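Local coordinates for protein fluvirucin B1 DH domain from module 1 (Actinomadura vulgaris, PDB 6OBV) that probably catalyses the dehydration of a carrier-bound beta-hydroxyacyl intermediate in the first module of the polyketide synthase that makes fluvirucin B1, at residues W65-V71 and Y187-F193; E209-D213 and H226-A232. One frame throughout, in Å; residues are numbered along the deposited sequence.

Interaction 1 (W65-V71 and Y187-F193)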
loop_
_atom_site.group_PDB
_atom_site.type_symbol
_atom_site.label_atom_id
_atom_site.label_comp_id
_atom_site.label_asym_id
_atom_site.label_seq_id
_atom_site.Cartn_x
_atom_site.Cartn_y
_atom_site.Cartn_z
ATOM N N TRP A 65 -6.843 -24.935 0.077
ATOM C CA TRP A 65 -7.123 -25.387 -1.277
ATOM C C TRP A 65 -5.932 -25.176 -2.211
ATOM O O TRP A 65 -5.839 -25.857 -3.242
ATOM C CB TRP A 65 -8.369 -24.669 -1.812
ATOM C CG TRP A 65 -8.297 -23.158 -1.750
ATOM C CD1 TRP A 65 -8.746 -22.363 -0.737
ATOM C CD2 TRP A 65 -7.767 -22.268 -2.755
ATOM N NE1 TRP A 65 -8.524 -21.035 -1.044
ATOM C CE2 TRP A 65 -7.937 -20.951 -2.280
ATOM C CE3 TRP A 65 -7.176 -22.460 -4.010
ATOM C CZ2 TRP A 65 -7.517 -19.827 -3.008
ATOM C CZ3 TRP A 65 -6.765 -21.337 -4.744
ATOM C CH2 TRP A 65 -6.930 -20.039 -4.233
ATOM N N LEU A 66 -5.016 -24.266 -1.863
ATOM C CA LEU A 66 -3.803 -24.066 -2.661
ATOM C C LEU A 66 -3.085 -25.375 -2.933
ATOM O O LEU A 66 -2.594 -25.606 -4.044
ATOM C CB LEU A 66 -2.846 -23.116 -1.949
ATOM C CG LEU A 66 -3.180 -21.632 -1.942
ATOM C CD1 LEU A 66 -2.243 -20.952 -0.954
ATOM C CD2 LEU A 66 -3.046 -21.040 -3.337
ATOM N N ALA A 67 -3.026 -26.253 -1.931
ATOM C CA ALA A 67 -2.247 -27.478 -2.030
ATOM C C ALA A 67 -2.773 -28.432 -3.079
ATOM O O ALA A 67 -2.098 -29.418 -3.379
ATOM C CB ALA A 67 -2.212 -28.201 -0.681
ATOM N N ASP A 68 -3.941 -28.163 -3.646
ATOM C CA ASP A 68 -4.667 -29.142 -4.434
ATOM C C ASP A 68 -4.744 -28.790 -5.910
ATOM O O ASP A 68 -5.557 -29.377 -6.634
ATOM C CB ASP A 68 -6.075 -29.296 -3.870
ATOM C CG ASP A 68 -6.106 -30.134 -2.630
ATOM O OD1 ASP A 68 -5.072 -30.747 -2.308
ATOM O OD2 ASP A 68 -7.169 -30.185 -1.979
ATOM N N HIS A 69 -3.949 -27.833 -6.378
ATOM C CA HIS A 69 -3.895 -27.510 -7.802
ATOM C C HIS A 69 -2.440 -27.372 -8.205
ATOM O O HIS A 69 -1.701 -26.570 -7.620
ATOM C CB HIS A 69 -4.660 -26.229 -8.123
ATOM C CG HIS A 69 -4.528 -25.783 -9.546
ATOM N ND1 HIS A 69 -3.563 -24.892 -9.964
ATOM C CD2 HIS A 69 -5.249 -26.098 -10.647
ATOM C CE1 HIS A 69 -3.696 -24.675 -11.262
ATOM N NE2 HIS A 69 -4.710 -25.397 -11.701
ATOM N N GLY A 70 -2.027 -28.156 -9.184
ATOM C CA GLY A 70 -0.690 -28.011 -9.698
ATOM C C GLY A 70 -0.474 -28.867 -10.913
ATOM O O GLY A 70 -1.416 -29.230 -11.618
ATOM N N VAL A 71 0.796 -29.177 -11.150
ATOM C CA VAL A 71 1.213 -30.086 -12.201
ATOM C C VAL A 71 2.272 -30.984 -11.593
ATOM O O VAL A 71 3.284 -30.489 -11.082
ATOM C CB VAL A 71 1.767 -29.345 -13.425
ATOM C CG1 VAL A 71 2.299 -30.326 -14.419
ATOM C CG2 VAL A 71 0.680 -28.491 -14.048
ATOM N N TYR A 187 -2.338 -33.641 -15.143
ATOM C CA TYR A 187 -2.916 -32.630 -14.265
ATOM C C TYR A 187 -2.853 -33.063 -12.807
ATOM O O TYR A 187 -2.996 -34.243 -12.480
ATOM C CB TYR A 187 -4.368 -32.343 -14.647
ATOM C CG TYR A 187 -4.544 -31.627 -15.971
ATOM C CD1 TYR A 187 -4.475 -30.243 -16.059
ATOM C CD2 TYR A 187 -4.789 -32.345 -17.135
ATOM C CE1 TYR A 187 -4.638 -29.592 -17.280
ATOM C CE2 TYR A 187 -4.949 -31.712 -18.352
ATOM C CZ TYR A 187 -4.873 -30.340 -18.422
ATOM O OH TYR A 187 -5.037 -29.736 -19.649
ATOM N N GLY A 188 -2.634 -32.092 -11.930
ATOM C CA GLY A 188 -2.641 -32.330 -10.501
ATOM C C GLY A 188 -3.810 -31.617 -9.855
ATOM O O GLY A 188 -3.707 -30.452 -9.463
ATOM N N TYR A 189 -4.939 -32.306 -9.764
ATOM C CA TYR A 189 -6.160 -31.768 -9.176
ATOM C C TYR A 189 -6.439 -32.563 -7.903
ATOM O O TYR A 189 -6.975 -33.676 -7.960
ATOM C CB TYR A 189 -7.324 -31.870 -10.156
ATOM C CG TYR A 189 -7.258 -30.970 -11.375
ATOM C CD1 TYR A 189 -6.908 -29.633 -11.263
ATOM C CD2 TYR A 189 -7.568 -31.458 -12.637
ATOM C CE1 TYR A 189 -6.847 -28.814 -12.370
ATOM C CE2 TYR A 189 -7.518 -30.642 -13.748
ATOM C CZ TYR A 189 -7.166 -29.324 -13.615
ATOM O OH TYR A 189 -7.124 -28.497 -14.729
ATOM N N GLY A 190 -6.065 -32.002 -6.753
ATOM C CA GLY A 190 -6.425 -32.577 -5.489
ATOM C C GLY A 190 -7.910 -32.399 -5.195
ATOM O O GLY A 190 -8.662 -31.810 -5.991
ATOM N N PRO A 191 -8.339 -32.884 -4.017
ATOM C CA PRO A 191 -9.784 -32.900 -3.690
ATOM C C PRO A 191 -10.517 -31.569 -3.866
ATOM O O PRO A 191 -11.644 -31.559 -4.381
ATOM C CB PRO A 191 -9.793 -33.348 -2.224
ATOM C CG PRO A 191 -8.519 -34.132 -2.061
ATOM C CD PRO A 191 -7.514 -33.452 -2.936
ATOM N N ALA A 192 -9.920 -30.446 -3.457
ATOM C CA ALA A 192 -10.623 -29.167 -3.549
ATOM C C ALA A 192 -10.911 -28.746 -4.988
ATOM O O ALA A 192 -11.830 -27.946 -5.217
ATOM C CB ALA A 192 -9.814 -28.068 -2.851
ATOM N N PHE A 193 -10.149 -29.260 -5.953
ATOM C CA PHE A 193 -10.288 -28.890 -7.352
ATOM C C PHE A 193 -10.996 -29.944 -8.181
ATOM O O PHE A 193 -11.056 -29.805 -9.402
ATOM C CB PHE A 193 -8.912 -28.587 -7.947
ATOM C CG PHE A 193 -8.472 -27.191 -7.675
ATOM C CD1 PHE A 193 -8.627 -26.204 -8.632
ATOM C CD2 PHE A 193 -7.987 -26.840 -6.421
ATOM C CE1 PHE A 193 -8.269 -24.898 -8.357
ATOM C CE2 PHE A 193 -7.605 -25.526 -6.139
ATOM C CZ PHE A 193 -7.757 -24.557 -7.107
HETATM O O HOH W 1 -6.707 -25.809 -14.428
#
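Main-chain bonds pair H69-V71 with Y187-Y189 as antiparallel strands. G70 and G188 form the hydrogen-bonded pair: G70 N donates to G188 O at 2.9 Å and G188 N to G70 O at 3.1 Å. Just past the last bridge, G190 N donates to D68 O at 2.7 Å. Next to it the D68 carboxylate takes a nearly straight bond (166°) at OD2 from A192 N, 3.1 Å away and above the carboxylate plane, with P191 CD alongside.

H69, Y189 and F193 form an aromatic cluster on the side of the strands that carries H69 and Y189. H69 CB sits over the centre of the F193 ring, a CH-pi contact of 3.5 Å to the centroid. With CG anti to the backbone N (chi1 175°), the imidazole extends past F193 to Y189, where H69 CD2 and Y189 CE1 meet rim to rim at 3.6 Å. Farther along, W65 CE3 lies 3.8 Å from F193 CE2.

A water 2.7 Å from Y189 OH also bonds weakly to H69 NE2; H69 ND1 is bonded to L76 O. H69 stands where dehydratases carry the histidine of their HxxxGxxxxP motif, matched here in its histidine and proline but not its glycine, and Y189-P191 match the YGP motif. The chemistry implies a histidine, probably the catalytic one, oriented by aromatic contacts and one backbone carbonyl, with NE2 only weakly bonded to a water and the side chain packed on D231.

Interaction 2 (E209-D213 and H226-A232); sequences EVELD and HPALLDA
V210 and A232 make the tightest part of this contact, where the face of a strand meets one side of a short helix. V210 CG1, anti to the backbone N (chi1 -173°), presses against A232 CB at 3.4 Å, closer than ordinary van der Waals contact. The same methyl lies 3.8 Å from L229 CD1, which also reaches the backbone at V210 O, and the two side chains cross obliquely.

L212 fills the next turn of the helix with wider spacing. Its CD2 methyl drops between the backbone and side chain of L229, 3.5 Å from L229 N and 3.6 Å from L229 CB, the two leucines crossing at about a right angle. CD1 turns to H226, 3.9 Å from H226 CB. That histidine is the N-cap of the helix: H226 ND1 accepts from A228 N, which lies close to the ring plane, at 3.0 Å, while H226 NE2 is hydrogen-bonded to E219 OE2.

The looser, partly exposed side belongs to E211, whose side chain leaves the strand on the side away from the helix. It and E209 form salt bridges with R198, so charge gathers on that side while the helix-facing side stays apolar.

The strand segment and helix axes run nearly antiparallel (156°), 8.2 Å apart at closest. Strand 264-271 continues the apolar layer through V267 beside V210 and V265 beside L229, and helix 79-92 covers the other side of helix 227-232 at L230, consistent with the double-hotdog fold of polyketide synthase dehydratases.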
loop_
_atom_site.group_PDB
_atom_site.type_symbol
_atom_site.label_atom_id
_atom_site.label_comp_id
_atom_site.label_asym_id
_atom_site.label_seq_id
_atom_site.Cartn_x
_atom_site.Cartn_y
_atom_site.Cartn_z
ATOM N N GLU A 209 -22.240 -29.426 -14.270
ATOM C CA GLU A 209 -22.544 -28.970 -12.925
ATOM C C GLU A 209 -21.314 -29.222 -12.075
ATOM O O GLU A 209 -20.724 -30.306 -12.137
ATOM C CB GLU A 209 -23.763 -29.681 -12.351
ATOM C CG GLU A 209 -25.013 -29.446 -13.142
ATOM C CD GLU A 209 -26.236 -30.119 -12.531
ATOM O OE1 GLU A 209 -26.074 -30.904 -11.571
ATOM O OE2 GLU A 209 -27.361 -29.852 -13.013
ATOM N N VAL A 210 -20.921 -28.205 -11.307
ATOM C CA VAL A 210 -19.674 -28.182 -10.552
ATOM C C VAL A 210 -19.983 -27.701 -9.136
ATOM O O VAL A 210 -20.716 -26.719 -8.964
ATOM C CB VAL A 210 -18.642 -27.254 -11.221
ATOM C CG1 VAL A 210 -17.311 -27.380 -10.534
ATOM C CG2 VAL A 210 -18.525 -27.560 -12.692
ATOM N N GLU A 211 -19.440 -28.392 -8.126
ATOM C CA GLU A 211 -19.718 -28.079 -6.726
ATOM C C GLU A 211 -18.431 -28.112 -5.910
ATOM O O GLU A 211 -17.603 -29.012 -6.086
ATOM C CB GLU A 211 -20.714 -29.068 -6.097
ATOM C CG GLU A 211 -21.940 -29.434 -6.948
ATOM C CD GLU A 211 -22.591 -30.746 -6.514
ATOM O OE1 GLU A 211 -22.298 -31.227 -5.396
ATOM O OE2 GLU A 211 -23.394 -31.298 -7.294
ATOM N N LEU A 212 -18.281 -27.149 -4.993
ATOM C CA LEU A 212 -17.146 -27.161 -4.082
ATOM C C LEU A 212 -17.304 -28.256 -3.030
ATOM O O LEU A 212 -18.415 -28.605 -2.633
ATOM C CB LEU A 212 -17.014 -25.820 -3.366
ATOM C CG LEU A 212 -16.721 -24.591 -4.206
ATOM C CD1 LEU A 212 -16.753 -23.361 -3.322
ATOM C CD2 LEU A 212 -15.356 -24.758 -4.836
ATOM N N ASP A 213 -16.171 -28.802 -2.584
ATOM C CA ASP A 213 -16.128 -29.575 -1.349
ATOM C C ASP A 213 -16.641 -28.732 -0.187
ATOM O O ASP A 213 -16.679 -27.498 -0.247
ATOM C CB ASP A 213 -14.701 -30.013 -1.029
ATOM C CG ASP A 213 -14.349 -31.352 -1.608
ATOM O OD1 ASP A 213 -15.087 -31.866 -2.484
ATOM O OD2 ASP A 213 -13.303 -31.884 -1.175
ATOM N N HIS A 226 -15.088 -18.521 -5.899
ATOM C CA HIS A 226 -13.970 -19.280 -5.357
ATOM C C HIS A 226 -13.067 -19.745 -6.500
ATOM O O HIS A 226 -13.562 -20.334 -7.471
ATOM C CB HIS A 226 -14.455 -20.485 -4.542
ATOM C CG HIS A 226 -13.405 -21.067 -3.638
ATOM N ND1 HIS A 226 -12.189 -21.527 -4.102
ATOM C CD2 HIS A 226 -13.385 -21.246 -2.297
ATOM C CE1 HIS A 226 -11.471 -21.974 -3.086
ATOM N NE2 HIS A 226 -12.169 -21.808 -1.980
ATOM N N PRO A 227 -11.770 -19.443 -6.458
ATOM C CA PRO A 227 -10.881 -19.890 -7.544
ATOM C C PRO A 227 -10.968 -21.386 -7.827
ATOM O O PRO A 227 -10.792 -21.796 -8.982
ATOM C CB PRO A 227 -9.488 -19.471 -7.049
ATOM C CG PRO A 227 -9.757 -18.265 -6.178
ATOM C CD PRO A 227 -11.092 -18.536 -5.512
ATOM N N ALA A 228 -11.256 -22.217 -6.819
ATOM C CA ALA A 228 -11.391 -23.644 -7.086
ATOM C C ALA A 228 -12.690 -23.960 -7.798
ATOM O O ALA A 228 -12.751 -24.932 -8.563
ATOM C CB ALA A 228 -11.305 -24.457 -5.792
ATOM N N LEU A 229 -13.741 -23.166 -7.564
ATOM C CA LEU A 229 -14.990 -23.370 -8.292
ATOM C C LEU A 229 -14.865 -22.923 -9.741
ATOM O O LEU A 229 -15.353 -23.605 -10.645
ATOM C CB LEU A 229 -16.140 -22.631 -7.609
ATOM C CG LEU A 229 -17.511 -22.799 -8.264
ATOM C CD1 LEU A 229 -17.894 -24.263 -8.402
ATOM C CD2 LEU A 229 -18.593 -22.048 -7.467
ATOM N N LEU A 230 -14.227 -21.779 -9.988
ATOM C CA LEU A 230 -14.096 -21.322 -11.367
ATOM C C LEU A 230 -13.178 -22.238 -12.151
ATOM O O LEU A 230 -13.421 -22.503 -13.333
ATOM C CB LEU A 230 -13.589 -19.876 -11.439
ATOM C CG LEU A 230 -13.467 -19.333 -12.876
ATOM C CD1 LEU A 230 -14.779 -19.497 -13.618
ATOM C CD2 LEU A 230 -12.995 -17.876 -12.928
ATOM N N ASP A 231 -12.135 -22.763 -11.510
ATOM C CA ASP A 231 -11.232 -23.644 -12.237
ATOM C C ASP A 231 -11.927 -24.936 -12.644
ATOM O O ASP A 231 -11.745 -25.420 -13.763
ATOM C CB ASP A 231 -9.996 -23.963 -11.412
ATOM C CG ASP A 231 -8.974 -24.760 -12.212
ATOM O OD1 ASP A 231 -8.443 -24.194 -13.183
ATOM O OD2 ASP A 231 -8.724 -25.946 -11.906
ATOM N N ALA A 232 -12.720 -25.520 -11.750
ATOM C CA ALA A 232 -13.350 -26.777 -12.106
ATOM C C ALA A 232 -14.437 -26.576 -13.144
ATOM O O ALA A 232 -14.771 -27.515 -13.873
ATOM C CB ALA A 232 -13.912 -27.459 -10.862
#

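Both segments of interaction 1 precede those of interaction 2, and their centres lie about 11 Å apart. They meet through F193 and helix 227-232: F193 CD1 is 3.3 Å from D231 OD2, F193 CE1 packs on A228 CA, and A192 O touches A228 CB. The two contacts use different sheets, the small three-stranded sheet 74-75, 69-71, 187-189 for interaction 1 and strand 205-211 of the large antiparallel array for interaction 2. Helix 227-232, part of interaction 2, also packs on interaction 1 and puts D231 beside H69, Y189 and F193; this matches the His-Asp pair of dehydratases, so the two halves of a probable active site are brought together from distant parts of the sequence.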